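Local coordinates for protein putative tetR family transcriptional regulator (Streptomyces coelicolor A3, PDB 2Q24) that probably binds DNA through an N-terminal helix-turn-helix and regulates transcription, as other TetR-family proteins do, at residues Ala89-Thr94 / Leu178-Leu183; Ala132-Met137 / Ile150-Met155. All blocks are in the same frame, centred on the assembly; numbering follows the deposited sequence.

Interaction 1 and interaction 2 lie side by side in the all-helical, SbtR-like C-terminal region. Their centres are about 12 Å apart. Along the chain the order is 89-94, 132-137, 150-155, 178-183, so interaction 2 falls wholly within the span that interaction 1 brings together. Four helices, 86-106, 125-142, 152-165 and 172-185, supply the residues, with the turn just before 152-165. The two contacts also touch each other. Leu90 and Trp93 pack on Leu133, Trp93 also meets Leu136, and Val182 lies against Met155. Together they join the four helices into one core, separate from the predicted helix-turn-helix near the N-terminus.

Interaction 1 of 2, residues Ala89-Thr94 / Leu178-Leu183; sequences ALRAWT and LLDLVL
Leu183 meets Arg91 and Leu90 with different branches of one side chain. Its CD1 lies over the centre of the Arg91 guanidinium face, 3.5 Å above the plane. Its CD2 turns to Leu90 instead, 4.0 Å from Leu90 CG, and the two leucines lie alongside, pointing opposite ways. Leu183 has the most surface buried by this contact, and Arg91 comes next. The Arg91 chain bends at chi3, and its NE stays 4.0 Å from Leu183 CD1. At the edge of the guanidinium, in one of two modelled conformers of Arg91, NH1 forms a salt bridge with Asp180 OD1 at 2.8 Å. The carboxylate plane is turned 51° from that of the guanidinium. In the same conformer a water accepts from Arg91 NH2 at 2.9 Å and donates to Asp180 O, so the cation is tied to both the side chain and the backbone of Asp180. This is a roughly antiparallel helix pair of the TetR-type C-terminal region: segments 89-94 and 178-183 run at 145° to each other, their axes 10.9 Å apart. Thr94 is the third large contributor. Its OG1 sits between the backbone N and the carbonyl carbon (chi1 67°) and donates back to Arg91 O at 2.8 Å, one helical turn earlier. That bond gives the buried hydroxyl a partner on its own helix. Across the contact, Leu179 CD2 packs 3.8 Å from Thr94 OG1 and also touches Thr94 CB. Helix 152-165 flanks the pair, with Leu159 against Leu179 and Met155 against Leu183.

Interaction 2 of 2, residues Ala132-Met137 / Ile150-Met155; sequences ALTALM and IRSTDM
Leu133 and Met155 cross at about a right angle. The Leu133 methyl CD2 lies 3.9 Å from Met155 CB, while CD1 rests against Met155 CG. CD2 also reaches the backbone, 3.6 Å from Ser152 O. Met155, a selenomethionine, has CG anti to the backbone N (chi1 -174°) and then bends at chi2; its SE and CE turn off toward helix 172-185. Met137, the other selenomethionine, comes at Met155 obliquely, with SE 3.8 Å from Met155 CB. Leu133 and Met137 therefore both press on the base of the Met155 side chain. A bend about the CG-SE bond of Met137 (chi3 62°) carries CE to Ile150, 3.9 Å from Ile150 CB and close to Ile150 O. An alanine in place of Leu133 would probably open a gap beside Met155 CB and CG and leave the Met155 side chain less firmly held. Next to this apolar group the hydroxyls of Thr134 and Ser152 meet, OG1 to OG, at 2.6 Å in one of two modelled conformers of Ser152. Thr134 OG1 is also hydrogen-bonded to Gln130 O, one turn back. Arg151 is the N-cap of helix 152-165, so the contact sets the start of that helix against the middle of helix 125-142. Helix 86-106 covers Leu133, and helix 172-185 covers Met155. Near Thr134, Pro78 of the second subunit packs against helix 125-142.

Interaction 1 of 2, residues Ala89-Thr94 / Leu178-Leu183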
loop_
_atom_site.group_PDB
_atom_site.type_symbol
_atom_site.label_atom_id
_atom_site.label_comp_id
_atom_site.label_asym_id
_atom_site.label_seq_id
_atom_site.Cartn_x
_atom_site.Cartn_y
_atom_site.Cartn_z
ATOM N N ALA B 89 10.825 -16.510 5.601
ATOM C CA ALA B 89 9.999 -15.263 5.544
ATOM C C ALA B 89 8.887 -15.341 4.473
ATOM O O ALA B 89 7.696 -15.062 4.748
ATOM C CB ALA B 89 10.873 -13.962 5.377
ATOM N N LEU B 90 9.269 -15.666 3.225
ATOM C CA LEU B 90 8.300 -15.892 2.155
ATOM C C LEU B 90 7.180 -16.871 2.576
ATOM O O LEU B 90 6.005 -16.525 2.489
ATOM C CB LEU B 90 9.058 -16.352 0.875
ATOM C CG LEU B 90 8.166 -16.762 -0.294
ATOM C CD1 LEU B 90 7.324 -15.498 -0.779
ATOM C CD2 LEU B 90 9.177 -17.277 -1.362
ATOM N N ARG B 91 7.539 -18.032 3.128
ATOM C CA ARG B 91 6.555 -19.017 3.572
ATOM C C ARG B 91 5.572 -18.437 4.601
ATOM O O ARG B 91 4.372 -18.600 4.473
ATOM C CB ARG B 91 7.284 -20.262 4.143
ATOM C CG ARG B 91 6.391 -21.292 4.875
ATOM C CD ARG B 91 7.146 -22.588 5.221
ATOM N NE ARG B 91 8.010 -23.076 4.121
ATOM C CZ ARG B 91 7.689 -23.998 3.196
ATOM N NH1 ARG B 91 6.517 -24.614 3.186
ATOM N NH2 ARG B 91 8.569 -24.309 2.276
ATOM N N ALA B 92 6.104 -17.775 5.648
ATOM C CA ALA B 92 5.215 -17.188 6.684
ATOM C C ALA B 92 4.296 -16.170 6.062
ATOM O O ALA B 92 3.082 -16.126 6.338
ATOM C CB ALA B 92 6.018 -16.583 7.831
ATOM N N TRP B 93 4.845 -15.346 5.178
ATOM C CA TRP B 93 4.019 -14.320 4.540
ATOM C C TRP B 93 2.934 -14.890 3.625
ATOM O O TRP B 93 1.832 -14.370 3.553
ATOM C CB TRP B 93 4.931 -13.360 3.754
ATOM C CG TRP B 93 4.189 -12.149 3.179
ATOM C CD1 TRP B 93 4.007 -10.914 3.775
ATOM C CD2 TRP B 93 3.557 -12.091 1.910
ATOM N NE1 TRP B 93 3.287 -10.083 2.921
ATOM C CE2 TRP B 93 2.988 -10.786 1.773
ATOM C CE3 TRP B 93 3.393 -13.028 0.866
ATOM C CZ2 TRP B 93 2.322 -10.385 0.611
ATOM C CZ3 TRP B 93 2.705 -12.621 -0.317
ATOM C CH2 TRP B 93 2.157 -11.320 -0.410
ATOM N N THR B 94 3.222 -15.946 2.898
ATOM C CA THR B 94 2.214 -16.549 2.062
ATOM C C THR B 94 0.991 -17.041 2.859
ATOM O O THR B 94 -0.085 -17.000 2.384
ATOM C CB THR B 94 2.768 -17.677 1.163
ATOM O OG1 THR B 94 3.170 -18.781 1.937
ATOM C CG2 THR B 94 3.854 -17.190 0.279
ATOM N N LEU B 178 -1.132 -27.108 -0.295
ATOM C CA LEU B 178 -0.946 -26.372 -1.574
ATOM C C LEU B 178 0.137 -25.316 -1.467
ATOM O O LEU B 178 0.955 -25.164 -2.370
ATOM C CB LEU B 178 -2.270 -25.723 -1.983
ATOM C CG LEU B 178 -3.333 -26.714 -2.483
ATOM C CD1 LEU B 178 -4.639 -25.953 -2.649
ATOM C CD2 LEU B 178 -2.913 -27.298 -3.862
ATOM N N LEU B 179 0.170 -24.581 -0.349
ATOM C CA LEU B 179 1.272 -23.654 -0.123
ATOM C C LEU B 179 2.613 -24.388 -0.167
ATOM O O LEU B 179 3.549 -23.905 -0.804
ATOM C CB LEU B 179 1.143 -22.864 1.207
ATOM C CG LEU B 179 0.084 -21.729 1.195
ATOM C CD1 LEU B 179 -0.024 -21.093 2.593
ATOM C CD2 LEU B 179 0.408 -20.641 0.146
ATOM N N ASP B 180 2.681 -25.558 0.458
ATOM C CA ASP B 180 3.933 -26.330 0.492
ATOM C C ASP B 180 4.346 -26.714 -0.942
ATOM O O ASP B 180 5.527 -26.633 -1.300
ATOM C CB ASP B 180 3.752 -27.576 1.347
ATOM C CG ASP B 180 3.752 -27.252 2.857
ATOM O OD1 ASP B 180 4.089 -26.105 3.237
ATOM O OD2 ASP B 180 3.366 -28.118 3.666
ATOM N N LEU B 181 3.370 -27.108 -1.743
ATOM C CA LEU B 181 3.616 -27.567 -3.109
ATOM C C LEU B 181 4.153 -26.413 -3.928
ATOM O O LEU B 181 5.138 -26.565 -4.669
ATOM C CB LEU B 181 2.341 -28.111 -3.754
ATOM C CG LEU B 181 2.412 -28.541 -5.204
ATOM C CD1 LEU B 181 3.429 -29.678 -5.438
ATOM C CD2 LEU B 181 1.026 -28.992 -5.610
ATOM N N VAL B 182 3.521 -25.252 -3.784
ATOM C CA VAL B 182 3.957 -24.036 -4.556
ATOM C C VAL B 182 5.361 -23.603 -4.134
ATOM O O VAL B 182 6.210 -23.343 -4.987
ATOM C CB VAL B 182 2.947 -22.875 -4.371
ATOM C CG1 VAL B 182 3.546 -21.562 -4.844
ATOM C CG2 VAL B 182 1.675 -23.204 -5.165
ATOM N N LEU B 183 5.622 -23.577 -2.823
ATOM C CA LEU B 183 6.964 -23.227 -2.338
ATOM C C LEU B 183 8.002 -24.244 -2.775
ATOM O O LEU B 183 9.132 -23.860 -3.113
ATOM C CB LEU B 183 7.001 -22.993 -0.815
ATOM C CG LEU B 183 6.093 -21.780 -0.451
ATOM C CD1 LEU B 183 5.826 -21.811 1.025
ATOM C CD2 LEU B 183 6.700 -20.471 -0.866
HETATM O O HOH W 1 7.348 -26.698 1.189
#

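Interaction 2 of 2, residues Ala132-Met137 / Ile150-Met155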
loop_
_atom_site.group_PDB
_atom_site.type_symbol
_atom_site.label_atom_id
_atom_site.label_comp_id
_atom_site.label_asym_id
_atom_site.label_seq_id
_atom_site.Cartn_x
_atom_site.Cartn_y
_atom_site.Cartn_z
ATOM N N ALA B 132 5.343 -6.510 -2.413
ATOM C CA ALA B 132 5.751 -7.169 -1.147
ATOM C C ALA B 132 6.278 -8.561 -1.487
ATOM O O ALA B 132 7.293 -9.023 -0.968
ATOM C CB ALA B 132 4.535 -7.277 -0.217
ATOM N N LEU B 133 5.547 -9.239 -2.360
ATOM C CA LEU B 133 5.985 -10.519 -2.865
ATOM C C LEU B 133 7.341 -10.427 -3.578
ATOM O O LEU B 133 8.216 -11.244 -3.351
ATOM C CB LEU B 133 4.931 -11.031 -3.806
ATOM C CG LEU B 133 4.832 -12.493 -4.152
ATOM C CD1 LEU B 133 5.087 -13.461 -2.960
ATOM C CD2 LEU B 133 3.421 -12.737 -4.813
ATOM N N THR B 134 7.487 -9.448 -4.454
ATOM C CA THR B 134 8.788 -9.218 -5.111
ATOM C C THR B 134 9.945 -9.026 -4.106
ATOM O O THR B 134 11.045 -9.588 -4.291
ATOM C CB THR B 134 8.676 -7.989 -6.069
ATOM O OG1 THR B 134 7.713 -8.299 -7.085
ATOM C CG2 THR B 134 10.016 -7.663 -6.729
ATOM N N ALA B 135 9.709 -8.238 -3.050
ATOM C CA ALA B 135 10.729 -8.024 -2.027
ATOM C C ALA B 135 11.185 -9.356 -1.369
ATOM O O ALA B 135 12.407 -9.640 -1.279
ATOM C CB ALA B 135 10.283 -6.974 -0.983
ATOM N N LEU B 136 10.201 -10.184 -1.043
ATOM C CA LEU B 136 10.447 -11.522 -0.443
ATOM C C LEU B 136 11.189 -12.412 -1.428
ATOM O O LEU B 136 12.205 -13.049 -1.069
ATOM C CB LEU B 136 9.125 -12.126 -0.017
ATOM C CG LEU B 136 8.470 -11.499 1.261
ATOM C CD1 LEU B 136 6.969 -11.950 1.172
ATOM C CD2 LEU B 136 9.167 -11.892 2.560
HETATM N N MSE B 137 10.699 -12.476 -2.666
HETATM C CA MSE B 137 11.319 -13.368 -3.664
HETATM C C MSE B 137 12.712 -12.887 -4.090
HETATM O O MSE B 137 13.602 -13.707 -4.235
HETATM C CB MSE B 137 10.379 -13.567 -4.850
HETATM C CG MSE B 137 9.037 -14.108 -4.353
HETATM SE SE MSE B 137 7.910 -14.462 -5.911
HETATM C CE MSE B 137 8.954 -15.798 -6.831
ATOM N N ILE B 150 11.142 -17.114 -11.364
ATOM C CA ILE B 150 9.683 -16.993 -11.247
ATOM C C ILE B 150 9.245 -15.540 -11.092
ATOM O O ILE B 150 9.877 -14.785 -10.380
ATOM C CB ILE B 150 9.128 -17.862 -10.090
ATOM C CG1 ILE B 150 9.522 -19.320 -10.292
ATOM C CG2 ILE B 150 7.600 -17.673 -9.955
ATOM C CD1 ILE B 150 8.975 -20.014 -11.635
ATOM N N ARG B 151 8.147 -15.188 -11.754
ATOM C CA ARG B 151 7.592 -13.851 -11.763
ATOM C C ARG B 151 6.676 -13.666 -10.547
ATOM O O ARG B 151 5.912 -14.557 -10.227
ATOM C CB ARG B 151 6.788 -13.643 -13.071
ATOM C CG ARG B 151 7.383 -14.314 -14.388
ATOM C CD ARG B 151 7.022 -13.518 -15.650
ATOM N NE ARG B 151 7.050 -14.189 -16.972
ATOM C CZ ARG B 151 7.932 -15.084 -17.434
ATOM N NH1 ARG B 151 8.963 -15.507 -16.732
ATOM N NH2 ARG B 151 7.771 -15.573 -18.666
ATOM N N SER B 152 6.749 -12.504 -9.891
ATOM C CA SER B 152 5.891 -12.260 -8.754
ATOM C C SER B 152 4.400 -12.192 -9.155
ATOM O O SER B 152 3.545 -12.537 -8.361
ATOM C CB SER B 152 6.353 -11.022 -7.955
ATOM O OG SER B 152 6.596 -9.939 -8.821
ATOM N N THR B 153 4.096 -11.787 -10.382
ATOM C CA THR B 153 2.678 -11.776 -10.780
ATOM C C THR B 153 2.120 -13.224 -10.879
ATOM O O THR B 153 0.919 -13.489 -10.662
ATOM C CB THR B 153 2.445 -10.990 -12.065
ATOM O OG1 THR B 153 1.049 -11.038 -12.371
ATOM C CG2 THR B 153 3.203 -11.572 -13.175
ATOM N N ASP B 154 3.007 -14.143 -11.237
ATOM C CA ASP B 154 2.607 -15.548 -11.320
ATOM C C ASP B 154 2.451 -16.122 -9.925
ATOM O O ASP B 154 1.514 -16.852 -9.640
ATOM C CB ASP B 154 3.635 -16.378 -12.113
ATOM C CG ASP B 154 3.596 -16.114 -13.590
ATOM O OD1 ASP B 154 2.610 -15.536 -14.115
ATOM O OD2 ASP B 154 4.560 -16.536 -14.246
HETATM N N MSE B 155 3.366 -15.783 -9.022
HETATM C CA MSE B 155 3.236 -16.252 -7.663
HETATM C C MSE B 155 1.948 -15.680 -7.050
HETATM O O MSE B 155 1.238 -16.336 -6.277
HETATM C CB MSE B 155 4.484 -15.842 -6.863
HETATM C CG MSE B 155 4.520 -16.401 -5.509
HETATM SE SE MSE B 155 4.775 -18.431 -5.601
HETATM C CE MSE B 155 4.869 -18.570 -3.657
#